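Local coordinates for protein Bd3460 (Bdellovibrio bacteriovorus, PDB 5CEC) that probably protects the predator from its own Bd3459 endopeptidase, which this ankyrin-repeat immunity protein binds as a complex, at residues K31-A36 with M64-N69; G96-A101 with V122-A127; L134-A139 with E165-A170; T199-A204 with D211-L216. All blocks are in the same frame, centred on the assembly; numbering follows the deposited sequence.

Interaction 1 of 4, residues K31-A36 with M64-N69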
loop_
_atom_site.group_PDB
_atom_site.type_symbol
_atom_site.label_atom_id
_atom_site.label_comp_id
_atom_site.label_asym_id
_atom_site.label_seq_id
_atom_site.Cartn_x
_atom_site.Cartn_y
_atom_site.Cartn_z
ATOM N N LYS B 31 -7.055 22.320 10.735
ATOM C CA LYS B 31 -6.524 21.731 9.506
ATOM C C LYS B 31 -5.339 20.815 9.811
ATOM O O LYS B 31 -5.222 19.745 9.230
ATOM C CB LYS B 31 -6.134 22.816 8.504
ATOM C CG LYS B 31 -5.787 22.292 7.118
ATOM C CD LYS B 31 -5.626 23.442 6.132
ATOM C CE LYS B 31 -5.076 22.966 4.798
ATOM N NZ LYS B 31 -4.720 24.101 3.903
ATOM N N ALA B 32 -4.481 21.225 10.747
ATOM C CA ALA B 32 -3.315 20.421 11.124
ATOM C C ALA B 32 -3.701 19.078 11.748
ATOM O O ALA B 32 -3.103 18.054 11.423
ATOM C CB ALA B 32 -2.420 21.203 12.068
ATOM N N LEU B 33 -4.681 19.092 12.653
ATOM C CA LEU B 33 -5.178 17.861 13.249
ATOM C C LEU B 33 -5.760 16.920 12.183
ATOM O O LEU B 33 -5.465 15.699 12.171
ATOM C CB LEU B 33 -6.260 18.127 14.286
ATOM C CG LEU B 33 -6.991 16.912 14.878
ATOM C CD1 LEU B 33 -6.056 15.866 15.462
ATOM C CD2 LEU B 33 -7.980 17.340 15.947
ATOM N N ASN B 34 -6.618 17.467 11.324
ATOM C CA ASN B 34 -7.253 16.661 10.261
ATOM C C ASN B 34 -6.237 16.018 9.324
ATOM O O ASN B 34 -6.357 14.841 8.994
ATOM C CB ASN B 34 -8.294 17.474 9.485
ATOM C CG ASN B 34 -9.489 17.846 10.338
ATOM O OD1 ASN B 34 -9.690 17.298 11.433
ATOM N ND2 ASN B 34 -10.267 18.798 9.871
ATOM N N GLU B 35 -5.209 16.783 8.953
ATOM C CA GLU B 35 -4.111 16.263 8.136
ATOM C C GLU B 35 -3.306 15.162 8.841
ATOM O O GLU B 35 -3.071 14.086 8.276
ATOM C CB GLU B 35 -3.217 17.417 7.649
ATOM C CG GLU B 35 -3.915 18.278 6.592
ATOM C CD GLU B 35 -3.071 19.421 6.046
ATOM O OE1 GLU B 35 -2.024 19.755 6.634
ATOM O OE2 GLU B 35 -3.466 19.997 5.010
ATOM N N ALA B 36 -2.946 15.389 10.100
ATOM C CA ALA B 36 -2.231 14.360 10.866
ATOM C C ALA B 36 -3.055 13.086 11.013
ATOM O O ALA B 36 -2.526 11.973 10.915
ATOM C CB ALA B 36 -1.834 14.909 12.230
ATOM N N MET B 64 -15.715 17.403 7.035
ATOM C CA MET B 64 -14.856 16.379 7.633
ATOM C C MET B 64 -14.547 16.667 9.086
ATOM O O MET B 64 -14.331 17.824 9.491
ATOM C CB MET B 64 -13.534 16.267 6.868
ATOM C CG MET B 64 -13.687 15.910 5.397
ATOM S SD MET B 64 -14.269 14.227 5.141
ATOM C CE MET B 64 -12.800 13.282 5.542
ATOM N N THR B 65 -14.448 15.595 9.837
ATOM C CA THR B 65 -13.955 15.582 11.209
ATOM C C THR B 65 -12.618 14.844 11.278
ATOM O O THR B 65 -12.258 14.103 10.361
ATOM C CB THR B 65 -14.904 14.801 12.105
ATOM O OG1 THR B 65 -15.002 13.453 11.621
ATOM C CG2 THR B 65 -16.281 15.457 12.157
ATOM N N PRO B 66 -11.899 14.992 12.401
ATOM C CA PRO B 66 -10.724 14.152 12.636
ATOM C C PRO B 66 -11.007 12.669 12.485
ATOM O O PRO B 66 -10.173 11.927 11.925
ATOM C CB PRO B 66 -10.350 14.484 14.088
ATOM C CG PRO B 66 -10.815 15.890 14.258
ATOM C CD PRO B 66 -12.056 16.027 13.448
ATOM N N LEU B 67 -12.117 12.204 13.042
ATOM C CA LEU B 67 -12.419 10.780 12.981
ATOM C C LEU B 67 -12.581 10.302 11.544
ATOM O O LEU B 67 -12.130 9.200 11.202
ATOM C CB LEU B 67 -13.684 10.471 13.794
ATOM C CG LEU B 67 -14.022 8.990 13.909
ATOM C CD1 LEU B 67 -12.987 8.245 14.709
ATOM C CD2 LEU B 67 -15.409 8.784 14.464
ATOM N N MET B 68 -13.274 11.080 10.716
ATOM C CA MET B 68 -13.421 10.710 9.296
ATOM C C MET B 68 -12.075 10.611 8.610
ATOM O O MET B 68 -11.861 9.690 7.822
ATOM C CB MET B 68 -14.297 11.700 8.549
ATOM C CG MET B 68 -15.766 11.682 8.918
ATOM S SD MET B 68 -16.503 13.176 8.225
ATOM C CE MET B 68 -17.927 13.335 9.278
ATOM N N ASN B 69 -11.206 11.575 8.863
ATOM C CA ASN B 69 -9.868 11.537 8.322
ATOM C C ASN B 69 -9.090 10.304 8.753
ATOM O O ASN B 69 -8.456 9.658 7.922
ATOM C CB ASN B 69 -9.120 12.808 8.729
ATOM C CG ASN B 69 -9.395 13.969 7.816
ATOM O OD1 ASN B 69 -8.824 14.052 6.745
ATOM N ND2 ASN B 69 -10.261 14.881 8.235
HETATM O O HOH W 1 -12.718 18.981 11.283
#
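Asn-34 carries this contact from helix 31-39. Its CG lies anti to the carbonyl carbon (chi1 -67°), which swings the amide toward the start of helix 66-72. Asn-34 OD1 rests against the ring of Pro-66, 3.4 Å from Pro-66 CG. Proline has no N-H to offer, so this is a touch and not a bond. The other end of the amide reaches segment 64-69 through a water. Asn-34 ND2 donates a hydrogen bond to it at 2.8 Å, and the water lies 2.7 Å from Met-64 O. Leu-33 adds an apolar touch, with CD2 3.6 Å from Pro-66 CG; the two side chains cross at about a right angle. Asn-69 crosses Asn-34 at a similar angle, its ND2 3.5 Å from Asn-34 CB, while the two amide planes lie only 15° apart. These are the first helices of successive ankyrin-type helical pairs, packed next to each other along the stack. Asn-69 is held by its own helix start. Its ND2 donates to Thr-65 O at 3.0 Å, from above the carbonyl plane, and its backbone N shares the same acceptor. Thr-65 is the N-cap: Met-68 N donates to Thr-65 OG1 at 3.1 Å. Thr-65 N returns a weak bond to Met-68 SD, which closes a capping box. Further out, Leu-33 packs on Val-45 and Val-49 of helix 42-49, and Met-64 touches Arg-392 of the Bd3459 chain.

Interaction 2 of 4, residues G96-A101 with V122-A127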
loop_
_atom_site.group_PDB
_atom_site.type_symbol
_atom_site.label_atom_id
_atom_site.label_comp_id
_atom_site.label_asym_id
_atom_site.label_seq_id
_atom_site.Cartn_x
_atom_site.Cartn_y
_atom_site.Cartn_z
ATOM N N GLY B 96 -22.279 12.797 2.550
ATOM C CA GLY B 96 -23.226 12.042 3.380
ATOM C C GLY B 96 -22.652 10.893 4.165
ATOM O O GLY B 96 -23.420 10.083 4.695
ATOM N N GLU B 97 -21.323 10.827 4.251
ATOM C CA GLU B 97 -20.644 9.689 4.835
ATOM C C GLU B 97 -20.199 9.905 6.257
ATOM O O GLU B 97 -19.588 10.914 6.595
ATOM C CB GLU B 97 -19.455 9.297 3.970
ATOM C CG GLU B 97 -19.885 8.687 2.642
ATOM C CD GLU B 97 -18.740 8.155 1.800
ATOM O OE1 GLU B 97 -17.669 8.803 1.779
ATOM O OE2 GLU B 97 -18.936 7.100 1.152
ATOM N N THR B 98 -20.503 8.927 7.100
ATOM C CA THR B 98 -19.948 8.874 8.446
ATOM C C THR B 98 -18.545 8.253 8.386
ATOM O O THR B 98 -18.104 7.720 7.325
ATOM C CB THR B 98 -20.777 8.016 9.393
ATOM O OG1 THR B 98 -20.692 6.658 8.958
ATOM C CG2 THR B 98 -22.248 8.472 9.454
ATOM N N ALA B 99 -17.815 8.346 9.485
ATOM C CA ALA B 99 -16.511 7.704 9.595
ATOM C C ALA B 99 -16.531 6.233 9.201
ATOM O O ALA B 99 -15.608 5.763 8.531
ATOM C CB ALA B 99 -15.912 7.844 10.999
ATOM N N LEU B 100 -17.581 5.516 9.604
ATOM C CA LEU B 100 -17.672 4.102 9.255
ATOM C C LEU B 100 -17.791 3.931 7.745
ATOM O O LEU B 100 -17.169 3.010 7.170
ATOM C CB LEU B 100 -18.841 3.444 9.993
ATOM C CG LEU B 100 -19.072 1.968 9.654
ATOM C CD1 LEU B 100 -17.830 1.092 9.871
ATOM C CD2 LEU B 100 -20.232 1.427 10.482
ATOM N N ALA B 101 -18.581 4.770 7.094
ATOM C CA ALA B 101 -18.613 4.743 5.628
ATOM C C ALA B 101 -17.274 5.044 5.010
ATOM O O ALA B 101 -16.893 4.346 4.072
ATOM C CB ALA B 101 -19.667 5.682 5.092
ATOM N N VAL B 122 -24.617 1.044 11.597
ATOM C CA VAL B 122 -24.336 0.297 10.389
ATOM C C VAL B 122 -25.382 0.485 9.301
ATOM O O VAL B 122 -25.126 0.113 8.145
ATOM C CB VAL B 122 -24.093 -1.195 10.664
ATOM C CG1 VAL B 122 -22.955 -1.393 11.660
ATOM C CG2 VAL B 122 -25.357 -1.880 11.179
ATOM N N ASP B 123 -26.556 1.031 9.649
ATOM C CA ASP B 123 -27.622 1.282 8.674
ATOM C C ASP B 123 -27.417 2.657 8.058
ATOM O O ASP B 123 -28.167 3.604 8.296
ATOM C CB ASP B 123 -28.984 1.143 9.301
ATOM C CG ASP B 123 -30.119 1.243 8.298
ATOM O OD1 ASP B 123 -29.867 1.310 7.062
ATOM O OD2 ASP B 123 -31.284 1.280 8.749
ATOM N N ILE B 124 -26.410 2.729 7.194
ATOM C CA ILE B 124 -26.005 3.984 6.556
ATOM C C ILE B 124 -25.781 3.750 5.078
ATOM O O ILE B 124 -25.728 2.591 4.611
ATOM C CB ILE B 124 -24.753 4.582 7.222
ATOM C CG1 ILE B 124 -23.521 3.666 7.046
ATOM C CG2 ILE B 124 -25.042 4.872 8.689
ATOM C CD1 ILE B 124 -22.266 4.195 7.691
ATOM N N ILE B 125 -25.681 4.860 4.344
ATOM C CA ILE B 125 -25.511 4.881 2.895
ATOM C C ILE B 125 -24.148 5.471 2.547
ATOM O O ILE B 125 -23.712 6.449 3.143
ATOM C CB ILE B 125 -26.609 5.756 2.242
ATOM C CG1 ILE B 125 -28.020 5.235 2.579
ATOM C CG2 ILE B 125 -26.447 5.884 0.732
ATOM C CD1 ILE B 125 -28.282 3.803 2.224
ATOM N N VAL B 126 -23.476 4.834 1.598
ATOM C CA VAL B 126 -22.182 5.305 1.129
ATOM C C VAL B 126 -22.402 6.216 -0.089
ATOM O O VAL B 126 -23.423 6.155 -0.772
ATOM C CB VAL B 126 -21.197 4.150 0.831
ATOM C CG1 VAL B 126 -21.033 3.269 2.072
ATOM C CG2 VAL B 126 -21.603 3.275 -0.367
ATOM N N ALA B 127 -21.402 7.018 -0.356
ATOM C CA ALA B 127 -21.492 8.014 -1.407
ATOM C C ALA B 127 -21.608 7.357 -2.785
ATOM O O ALA B 127 -21.209 6.197 -2.979
ATOM C CB ALA B 127 -20.273 8.926 -1.380
HETATM O O HOH W 2 -22.938 7.380 5.739
#
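Ile-124 makes the tight part of this contact. Its CG1 takes the crowded position between backbone N and carbonyl carbon (chi1 64°), and the chain beyond is straight, so CD1 is driven into the start of helix 99-105. There Ile-124 CD1 meets Thr-98 OG1 tip to tip at 3.2 Å, and it lies 4.0 Å from Ala-101 CB. The same hydroxyl, Thr-98 OG1, caps the helix by accepting a weak bond from Ala-101 N. Val-126, two residues on from Ile-124, also reaches Ala-101, its CG1 4.1 Å from Ala-101 CB. Leu-100 and Val-122 lie side by side and point the same way, with Leu-100 CD2 4.1 Å from Val-122 CG1.

The other end is looser and polar. Glu-97 is extended beyond CG, and its OE2 accepts from Ala-127 N at 2.9 Å. That bond is nearly straight at the hydrogen (171°), but the donor sits above the carboxylate plane. The second oxygen, Glu-97 OE1, bonds to Ser-393 OG of the Bd3459 chain, so one carboxylate both ties the loop and meets the partner protein. Beside it a water donates to Gly-96 O and Ile-125 O and accepts from Thr-98 N at 3.2 Å. Ile-125 turns its end away here and is exposed.

The contact joins the start and end of one predicted ankyrin repeat, 95-127. Helix 109-117 lines Leu-100 and Val-122 through Ile-116. On the next helix, 134-141, Leu-134 packs on Leu-100, Ile-124 and Val-126.

Interaction 3 of 4, residues L134-A139 with E165-A170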
loop_
_atom_site.group_PDB
_atom_site.type_symbol
_atom_site.label_atom_id
_atom_site.label_comp_id
_atom_site.label_asym_id
_atom_site.label_seq_id
_atom_site.Cartn_x
_atom_site.Cartn_y
_atom_site.Cartn_z
ATOM N N LEU B 134 -24.079 0.532 3.249
ATOM C CA LEU B 134 -22.800 0.072 3.818
ATOM C C LEU B 134 -22.650 -1.449 3.667
ATOM O O LEU B 134 -21.571 -1.955 3.310
ATOM C CB LEU B 134 -22.693 0.446 5.289
ATOM C CG LEU B 134 -21.327 0.255 5.925
ATOM C CD1 LEU B 134 -20.405 1.402 5.503
ATOM C CD2 LEU B 134 -21.435 0.205 7.436
ATOM N N PHE B 135 -23.728 -2.167 3.974
ATOM C CA PHE B 135 -23.707 -3.627 3.851
ATOM C C PHE B 135 -23.325 -4.063 2.447
ATOM O O PHE B 135 -22.497 -4.961 2.285
ATOM C CB PHE B 135 -25.052 -4.279 4.227
ATOM C CG PHE B 135 -25.022 -5.751 3.989
ATOM C CD1 PHE B 135 -24.275 -6.572 4.801
ATOM C CD2 PHE B 135 -25.672 -6.296 2.892
ATOM C CE1 PHE B 135 -24.156 -7.929 4.521
ATOM C CE2 PHE B 135 -25.544 -7.624 2.582
ATOM C CZ PHE B 135 -24.798 -8.454 3.410
ATOM N N MET B 136 -23.940 -3.454 1.437
ATOM C CA MET B 136 -23.619 -3.815 0.060
ATOM C C MET B 136 -22.153 -3.659 -0.274
ATOM O O MET B 136 -21.559 -4.509 -0.915
ATOM C CB MET B 136 -24.458 -2.992 -0.928
ATOM C CG MET B 136 -25.879 -3.428 -0.965
ATOM S SD MET B 136 -26.941 -2.307 -1.890
ATOM C CE MET B 136 -26.409 -2.611 -3.567
ATOM N N ARG B 137 -21.577 -2.559 0.143
ATOM C CA ARG B 137 -20.197 -2.280 -0.144
ATOM C C ARG B 137 -19.285 -3.302 0.542
ATOM O O ARG B 137 -18.332 -3.831 -0.057
ATOM C CB ARG B 137 -19.843 -0.831 0.226
ATOM C CG ARG B 137 -18.434 -0.414 -0.171
ATOM C CD ARG B 137 -18.119 -0.547 -1.655
ATOM N NE ARG B 137 -19.176 0.058 -2.475
ATOM C CZ ARG B 137 -19.291 1.358 -2.776
ATOM N NH1 ARG B 137 -18.346 2.210 -2.439
ATOM N NH2 ARG B 137 -20.364 1.785 -3.419
ATOM N N ALA B 138 -19.551 -3.580 1.816
ATOM C CA ALA B 138 -18.806 -4.634 2.536
ATOM C C ALA B 138 -19.007 -6.017 1.905
ATOM O O ALA B 138 -18.063 -6.789 1.777
ATOM C CB ALA B 138 -19.218 -4.648 3.992
ATOM N N ALA B 139 -20.220 -6.316 1.460
ATOM C CA ALA B 139 -20.508 -7.630 0.882
ATOM C C ALA B 139 -19.696 -7.926 -0.334
ATOM O O ALA B 139 -19.312 -9.065 -0.566
ATOM C CB ALA B 139 -21.992 -7.785 0.565
ATOM N N GLU B 165 -31.628 -2.039 -5.825
ATOM C CA GLU B 165 -30.762 -3.213 -5.841
ATOM C C GLU B 165 -30.213 -3.498 -4.460
ATOM O O GLU B 165 -29.876 -2.583 -3.707
ATOM C CB GLU B 165 -29.605 -2.981 -6.831
ATOM C CG GLU B 165 -30.110 -2.934 -8.259
ATOM C CD GLU B 165 -29.026 -2.959 -9.323
ATOM O OE1 GLU B 165 -27.821 -2.853 -8.983
ATOM O OE2 GLU B 165 -29.390 -3.061 -10.510
ATOM N N THR B 166 -30.118 -4.786 -4.143
ATOM C CA THR B 166 -29.451 -5.300 -2.959
ATOM C C THR B 166 -28.083 -5.854 -3.330
ATOM O O THR B 166 -27.665 -5.865 -4.501
ATOM C CB THR B 166 -30.311 -6.406 -2.351
ATOM O OG1 THR B 166 -30.444 -7.430 -3.336
ATOM C CG2 THR B 166 -31.678 -5.877 -1.966
ATOM N N ALA B 167 -27.362 -6.308 -2.318
ATOM C CA ALA B 167 -26.034 -6.921 -2.518
ATOM C C ALA B 167 -26.040 -8.054 -3.511
ATOM O O ALA B 167 -25.072 -8.238 -4.243
ATOM C CB ALA B 167 -25.471 -7.395 -1.196
ATOM N N LEU B 168 -27.138 -8.814 -3.546
ATOM C CA LEU B 168 -27.249 -9.903 -4.520
ATOM C C LEU B 168 -27.031 -9.421 -5.947
ATOM O O LEU B 168 -26.447 -10.137 -6.751
ATOM C CB LEU B 168 -28.598 -10.612 -4.372
ATOM C CG LEU B 168 -28.701 -11.944 -5.123
ATOM C CD1 LEU B 168 -27.838 -13.015 -4.468
ATOM C CD2 LEU B 168 -30.130 -12.434 -5.122
ATOM N N PHE B 169 -27.525 -8.230 -6.258
ATOM C CA PHE B 169 -27.363 -7.656 -7.602
ATOM C C PHE B 169 -25.906 -7.288 -7.874
ATOM O O PHE B 169 -25.385 -7.512 -8.977
ATOM C CB PHE B 169 -28.226 -6.389 -7.737
ATOM C CG PHE B 169 -29.687 -6.658 -7.875
ATOM C CD1 PHE B 169 -30.464 -7.102 -6.810
ATOM C CD2 PHE B 169 -30.308 -6.451 -9.083
ATOM C CE1 PHE B 169 -31.805 -7.322 -6.979
ATOM C CE2 PHE B 169 -31.649 -6.672 -9.258
ATOM C CZ PHE B 169 -32.413 -7.096 -8.200
ATOM N N ALA B 170 -25.240 -6.678 -6.891
ATOM C CA ALA B 170 -23.844 -6.295 -7.083
ATOM C C ALA B 170 -22.946 -7.495 -7.317
ATOM O O ALA B 170 -22.098 -7.489 -8.195
ATOM C CB ALA B 170 -23.358 -5.502 -5.881
#
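Met-136 and Phe-135 reach from helix 134-141 to the start of helix 167-174, first helices of neighbouring ankyrin helical pairs. The two side chains leave the backbone in different directions and meet Ala-167 at different places. Met-136 CG is anti to the carbonyl carbon (chi1 -73°). This lays the side chain along the turn of Glu-165 and Thr-166, with Met-136 CG 3.5 Å from Ala-167 N. The chain then bends at chi3 (71°). Met-136 SD comes to 3.5 Å from Glu-165 O, and the methyl CE goes on to 3.6 Å from Thr-166 O. Thioether and methyl thus lie against backbone carbonyls in van der Waals contact.

Phe-135 CG is anti to the backbone N instead (chi1 176°), so its ring stands on another side of Ala-167. The methyl of Ala-167 approaches that ring obliquely, CB to CE2 at 3.8 Å. Ala-139, one helical turn on from Phe-135, sets its own CB over one face of the same ring, offset toward the rim. The backbones are close here: the CA atoms of Met-136 and Ala-167 are 4.7 Å apart, consistent with the small side chain of Ala-167.

Outside the pair, Leu-183 of helix 177-185 packs on Phe-135, Ala-139 and Ala-167 together. The carboxylate of Glu-165 turns to its own neighbours, a salt bridge to Arg-173 and a hydrogen bond to Asn-194. Where the two alanine methyls meet, Ala-139 CB is 3.9 Å from Ala-167 CB.

Interaction 4 of 4, residues T199-A204 with D211-L216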
loop_
_atom_site.group_PDB
_atom_site.type_symbol
_atom_site.label_atom_id
_atom_site.label_comp_id
_atom_site.label_asym_id
_atom_site.label_seq_id
_atom_site.Cartn_x
_atom_site.Cartn_y
_atom_site.Cartn_z
ATOM N N THR B 199 -34.277 -8.687 -12.257
ATOM C CA THR B 199 -33.821 -9.528 -11.154
ATOM C C THR B 199 -32.300 -9.559 -11.096
ATOM O O THR B 199 -31.621 -9.083 -12.008
ATOM C CB THR B 199 -34.310 -10.960 -11.343
ATOM O OG1 THR B 199 -33.774 -11.467 -12.568
ATOM C CG2 THR B 199 -35.851 -11.039 -11.374
ATOM N N ALA B 200 -31.749 -10.170 -10.057
ATOM C CA ALA B 200 -30.312 -10.380 -9.967
ATOM C C ALA B 200 -29.805 -11.245 -11.122
ATOM O O ALA B 200 -28.754 -10.982 -11.675
ATOM C CB ALA B 200 -29.931 -10.982 -8.625
ATOM N N LEU B 201 -30.545 -12.285 -11.481
ATOM C CA LEU B 201 -30.182 -13.102 -12.633
ATOM C C LEU B 201 -30.117 -12.238 -13.905
ATOM O O LEU B 201 -29.173 -12.362 -14.689
ATOM C CB LEU B 201 -31.209 -14.231 -12.812
ATOM C CG LEU B 201 -31.034 -15.104 -14.061
ATOM C CD1 LEU B 201 -29.625 -15.674 -14.140
ATOM C CD2 LEU B 201 -32.060 -16.217 -14.052
ATOM N N ASP B 202 -31.108 -11.360 -14.099
ATOM C CA ASP B 202 -31.127 -10.483 -15.265
ATOM C C ASP B 202 -29.811 -9.673 -15.315
ATOM O O ASP B 202 -29.206 -9.516 -16.382
ATOM C CB ASP B 202 -32.299 -9.503 -15.230
ATOM C CG ASP B 202 -33.630 -10.146 -15.524
ATOM O OD1 ASP B 202 -33.695 -11.196 -16.203
ATOM O OD2 ASP B 202 -34.629 -9.543 -15.105
ATOM N N VAL B 203 -29.381 -9.122 -14.187
ATOM C CA VAL B 203 -28.196 -8.258 -14.226
ATOM C C VAL B 203 -26.912 -9.058 -14.378
ATOM O O VAL B 203 -25.940 -8.572 -14.940
ATOM C CB VAL B 203 -28.130 -7.219 -13.071
ATOM C CG1 VAL B 203 -29.421 -6.428 -13.000
ATOM C CG2 VAL B 203 -27.781 -7.837 -11.736
ATOM N N ALA B 204 -26.881 -10.292 -13.852
ATOM C CA ALA B 204 -25.753 -11.174 -14.134
ATOM C C ALA B 204 -25.569 -11.420 -15.630
ATOM O O ALA B 204 -24.471 -11.340 -16.138
ATOM C CB ALA B 204 -25.905 -12.491 -13.420
ATOM N N ASP B 211 -20.661 -17.285 -14.621
ATOM C CA ASP B 211 -20.710 -18.152 -13.446
ATOM C C ASP B 211 -21.830 -17.777 -12.470
ATOM O O ASP B 211 -22.483 -18.664 -11.946
ATOM C CB ASP B 211 -19.369 -18.162 -12.716
ATOM C CG ASP B 211 -18.259 -18.777 -13.523
ATOM O OD1 ASP B 211 -18.530 -19.685 -14.317
ATOM O OD2 ASP B 211 -17.100 -18.333 -13.364
ATOM N N THR B 212 -22.040 -16.485 -12.204
ATOM C CA THR B 212 -23.138 -16.113 -11.334
ATOM C C THR B 212 -24.502 -16.288 -12.014
ATOM O O THR B 212 -25.473 -16.642 -11.337
ATOM C CB THR B 212 -23.047 -14.673 -10.817
ATOM O OG1 THR B 212 -23.018 -13.802 -11.937
ATOM C CG2 THR B 212 -21.828 -14.467 -9.896
ATOM N N ALA B 213 -24.575 -16.094 -13.336
ATOM C CA ALA B 213 -25.852 -16.268 -14.026
ATOM C C ALA B 213 -26.263 -17.734 -13.934
ATOM O O ALA B 213 -27.413 -18.046 -13.614
ATOM C CB ALA B 213 -25.783 -15.813 -15.482
ATOM N N LYS B 214 -25.320 -18.635 -14.226
ATOM C CA LYS B 214 -25.595 -20.069 -14.126
ATOM C C LYS B 214 -26.080 -20.423 -12.730
ATOM O O LYS B 214 -27.084 -21.116 -12.559
ATOM C CB LYS B 214 -24.325 -20.875 -14.435
ATOM C CG LYS B 214 -23.962 -20.917 -15.894
ATOM C CD LYS B 214 -22.641 -21.637 -16.160
ATOM C CE LYS B 214 -22.114 -21.306 -17.563
ATOM N NZ LYS B 214 -21.040 -22.207 -18.084
ATOM N N ALA B 215 -25.357 -19.921 -11.726
ATOM C CA ALA B 215 -25.685 -20.208 -10.331
ATOM C C ALA B 215 -27.059 -19.673 -9.950
ATOM O O ALA B 215 -27.867 -20.394 -9.379
ATOM C CB ALA B 215 -24.635 -19.658 -9.392
ATOM N N LEU B 216 -27.322 -18.416 -10.283
ATOM C CA LEU B 216 -28.612 -17.816 -9.955
ATOM C C LEU B 216 -29.803 -18.446 -10.668
ATOM O O LEU B 216 -30.885 -18.557 -10.078
ATOM C CB LEU B 216 -28.599 -16.338 -10.237
ATOM C CG LEU B 216 -27.820 -15.536 -9.212
ATOM C CD1 LEU B 216 -27.542 -14.161 -9.776
ATOM C CD2 LEU B 216 -28.554 -15.436 -7.894
#
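The contact is the antiparallel helix pair of an ankyrin-type hairpin, the last in the modelled chain. Helices 200-206 and 210-218 follow each other directly. Within the segments their axes come to 8.6 Å and run at 153° to each other. Small residues meet at the closest backbone approach: Ala-204 CB is 3.9 Å from Ala-213 CB.

Leu-201 and Leu-216 pack beside the alanines and against each other. Leu-201 CG is anti to the backbone N (chi1 175°), which carries the end of the side chain across to the other helix. Its CD1 touches the backbone there, 3.3 Å from Ala-213 O. The same methyl is also near the CB atoms of Ala-213 and Leu-216. Leu-216 comes the opposite way. Its CG is anti to the carbonyl carbon (chi1 -75°), and its CD1 lies over the first turn of helix 200-206, 3.9 Å from Ala-200 O and 4.1 Å from Ala-200 CB. The side chains that meet are apolar except Thr-212, though two leucine methyls also rest on backbone carbonyl oxygens. The Thr-212 hydroxyl touches the methyl of Ala-204 but is hydrogen-bonded to Ala-172 O of helix 167-174, so it ties this hairpin to the preceding one. On that side Leu-168 and Ala-172 pack on Ala-200 and Leu-216, respectively.

The start of helix 200-206 is fixed by a capping box. Asp-202 N donates to Thr-199 OG1 at 3.1 Å. In return Thr-199 N donates to Asp-202 OD2 at 3.0 Å, meeting the oxygen from above the carboxylate plane.

How the interactions relate
All four contacts are largely buried. Interactions 1 and 3 join equivalent elements, the first helices of neighbouring pairs. Interaction 1 mixes amides and a water with a leucine-proline touch, while interaction 3 uses methionine, phenylalanine and alanine. Interaction 2 joins a helix start to a later loop and alone has a direct hydrogen bond between its segments. Interaction 4 pairs two helices of one hairpin through apolar groups; its centre is about 24 Å from the chain centre, against about 6 Å for that of interaction 2. Neighbours touch in order: Leu-67 on Ala-99 between 1 and 2, Leu-100 on Leu-134 between 2 and 3, Phe-169 on Thr-199 between 3 and 4. Bd3459 approaches interactions 1, 2 and 3.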